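Local structure of porphyranase B (Zobellia galactanivorans, 3JUU) at residues A[112-117]-A[202-207]. The protein cleaves the sulfated algal polysaccharide porphyran at its (1->4) linkages between beta-D-galactopyranose and alpha-L-galactopyranose-6-sulfate, releasing mostly disaccharides. Sequence-based numbering, arbitrary orientation.
Sequences CEMKAN and HVYGVW
Cys-112 and Tyr-204 face each other as a hydrogen-bonded antiparallel pair, as do Met-114 and His-202, while Glu-113 and Val-203 form the non-hydrogen-bonded pair between them. Four backbone bonds join the two strands. Tyr-204 N reaches Cys-112 O at 2.9 Å, and Cys-112 N returns a bond to Tyr-204 O; Met-114 N and His-202 O are equally close. The fourth, from His-202 N to Met-114 O, is less regular, its donor standing 38° out of the carbonyl plane. The same oxygen lies within hydrogen-bonding distance of a water 2.6 Å from Tyr-204 OH, in the phenol plane. Two CA-H...O contacts accompany these bonds, Val-203 CA to Cys-112 O and Glu-113 CA to His-202 O.

Apolar contact is concentrated on the face carrying Cys-112, Met-114, His-202 and Tyr-204. With CG beside its backbone N (chi1 -62°), the tyrosine ring runs diagonally to the neighbouring strand; CE2 comes to 4.1 Å from Met-114 CB, and Cys-112 SG lies at the ring edge, 4.3 Å from CD2. Ile-146 and Gln-147 of strand 141-150 also touch the tyrosine side chain. On the reverse face, the extended Glu-113 chain slants past Val-203, OE2 lying 3.7 Å from CG2, while OE1 bonds to Asn-268 ND2.

Strand 108-115 also pairs with strand 264-276, and strand 202-210 with strand 213-218, placing the contact inside a larger sheet. Such pairing of sequence-distant strands characterises the jelly-roll beta-sandwich of glycoside hydrolase family 16; here the side chain of Met-114 is about 8 Å from that of Glu-148, the probable proton donor.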
loop_
_atom_site.group_PDB
_atom_site.type_symbol
_atom_site.label_atom_id
_atom_site.label_comp_id
_atom_site.label_asym_id
_atom_site.label_seq_id
_atom_site.Cartn_x
_atom_site.Cartn_y
_atom_site.Cartn_z
ATOM N N CYS A 112 -4.795 -4.989 -5.927
ATOM C CA CYS A 112 -3.952 -4.481 -7.000
ATOM C C CYS A 112 -3.088 -5.626 -7.521
ATOM O O CYS A 112 -2.934 -6.676 -6.868
ATOM C CB CYS A 112 -3.081 -3.304 -6.457
ATOM S SG CYS A 112 -1.608 -3.897 -5.496
ATOM N N GLU A 113 -2.503 -5.461 -8.720
ATOM C CA GLU A 113 -1.560 -6.390 -9.217
ATOM C C GLU A 113 -0.222 -5.657 -9.257
ATOM O O GLU A 113 -0.094 -4.686 -10.020
ATOM C CB GLU A 113 -1.945 -6.874 -10.657
ATOM C CG GLU A 113 -0.994 -7.941 -11.165
ATOM C CD GLU A 113 -1.524 -8.560 -12.443
ATOM O OE1 GLU A 113 -1.570 -7.878 -13.470
ATOM O OE2 GLU A 113 -1.956 -9.711 -12.400
ATOM N N MET A 114 0.750 -6.131 -8.476
ATOM C CA MET A 114 1.963 -5.331 -8.267
ATOM C C MET A 114 3.187 -6.229 -8.392
ATOM O O MET A 114 3.193 -7.398 -7.903
ATOM C CB MET A 114 1.889 -4.637 -6.863
ATOM C CG MET A 114 3.069 -3.705 -6.466
ATOM S SD MET A 114 3.277 -3.395 -4.662
ATOM C CE MET A 114 4.292 -4.610 -5.292
ATOM N N LYS A 115 4.237 -5.669 -8.977
ATOM C CA LYS A 115 5.556 -6.281 -8.880
ATOM C C LYS A 115 6.446 -5.310 -8.123
ATOM O O LYS A 115 6.488 -4.086 -8.447
ATOM C CB LYS A 115 6.114 -6.588 -10.296
ATOM C CG LYS A 115 7.561 -6.995 -10.282
ATOM C CD LYS A 115 8.192 -7.084 -11.720
ATOM C CE LYS A 115 7.792 -8.241 -12.492
ATOM N NZ LYS A 115 8.433 -8.014 -13.860
ATOM N N ALA A 116 7.133 -5.802 -7.110
ATOM C CA ALA A 116 7.903 -4.896 -6.283
ATOM C C ALA A 116 9.181 -4.443 -7.011
ATOM O O ALA A 116 9.678 -5.142 -7.962
ATOM C CB ALA A 116 8.290 -5.571 -4.905
ATOM N N ASN A 117 9.704 -3.293 -6.573
ATOM C CA ASN A 117 11.078 -2.912 -6.989
ATOM C C ASN A 117 12.077 -3.798 -6.296
ATOM O O ASN A 117 11.801 -4.316 -5.241
ATOM C CB ASN A 117 11.362 -1.408 -6.833
ATOM C CG ASN A 117 11.490 -0.972 -5.385
ATOM O OD1 ASN A 117 12.441 -1.369 -4.697
ATOM N ND2 ASN A 117 10.584 -0.123 -4.938
ATOM N N HIS A 202 2.032 -10.119 -8.408
ATOM C CA HIS A 202 1.067 -10.851 -7.572
ATOM C C HIS A 202 -0.145 -9.976 -7.424
ATOM O O HIS A 202 -0.078 -8.745 -7.523
ATOM C CB HIS A 202 1.719 -11.201 -6.181
ATOM C CG HIS A 202 2.803 -12.233 -6.261
ATOM N ND1 HIS A 202 2.548 -13.599 -6.241
ATOM C CD2 HIS A 202 4.155 -12.104 -6.388
ATOM C CE1 HIS A 202 3.703 -14.258 -6.303
ATOM N NE2 HIS A 202 4.684 -13.372 -6.402
ATOM N N VAL A 203 -1.277 -10.619 -7.148
ATOM C CA VAL A 203 -2.457 -9.886 -6.854
ATOM C C VAL A 203 -2.636 -9.811 -5.341
ATOM O O VAL A 203 -2.830 -10.824 -4.709
ATOM C CB VAL A 203 -3.701 -10.481 -7.514
ATOM C CG1 VAL A 203 -4.932 -9.653 -7.076
ATOM C CG2 VAL A 203 -3.577 -10.382 -9.097
ATOM N N TYR A 204 -2.584 -8.609 -4.766
ATOM C CA TYR A 204 -2.724 -8.471 -3.307
ATOM C C TYR A 204 -4.103 -7.884 -3.065
ATOM O O TYR A 204 -4.440 -6.815 -3.598
ATOM C CB TYR A 204 -1.648 -7.463 -2.809
ATOM C CG TYR A 204 -0.233 -7.922 -3.069
ATOM C CD1 TYR A 204 0.325 -8.977 -2.282
ATOM C CD2 TYR A 204 0.568 -7.369 -4.111
ATOM C CE1 TYR A 204 1.614 -9.459 -2.512
ATOM C CE2 TYR A 204 1.868 -7.867 -4.349
ATOM C CZ TYR A 204 2.388 -8.902 -3.554
ATOM O OH TYR A 204 3.701 -9.336 -3.704
ATOM N N GLY A 205 -4.889 -8.537 -2.183
ATOM C CA GLY A 205 -6.278 -8.120 -1.981
ATOM C C GLY A 205 -6.655 -8.152 -0.505
ATOM O O GLY A 205 -6.086 -8.905 0.275
ATOM N N VAL A 206 -7.609 -7.321 -0.141
ATOM C CA VAL A 206 -8.196 -7.389 1.194
ATOM C C VAL A 206 -9.704 -7.257 1.062
ATOM O O VAL A 206 -10.232 -6.333 0.391
ATOM C CB VAL A 206 -7.633 -6.319 2.141
ATOM C CG1 VAL A 206 -7.968 -4.861 1.635
ATOM C CG2 VAL A 206 -8.148 -6.563 3.596
ATOM N N TRP A 207 -10.421 -8.153 1.751
ATOM C CA TRP A 207 -11.885 -7.890 2.016
ATOM C C TRP A 207 -12.064 -7.201 3.313
ATOM O O TRP A 207 -11.877 -7.808 4.391
ATOM C CB TRP A 207 -12.685 -9.198 1.970
ATOM C CG TRP A 207 -14.172 -8.983 1.986
ATOM C CD1 TRP A 207 -14.851 -7.821 1.725
ATOM C CD2 TRP A 207 -15.164 -9.960 2.352
ATOM N NE1 TRP A 207 -16.226 -8.048 1.856
ATOM C CE2 TRP A 207 -16.419 -9.347 2.238
ATOM C CE3 TRP A 207 -15.091 -11.305 2.739
ATOM C CZ2 TRP A 207 -17.640 -10.032 2.546
ATOM C CZ3 TRP A 207 -16.332 -12.008 3.038
ATOM C CH2 TRP A 207 -17.556 -11.348 2.961
HETATM O O HOH W 1 4.863 -8.582 -5.918
#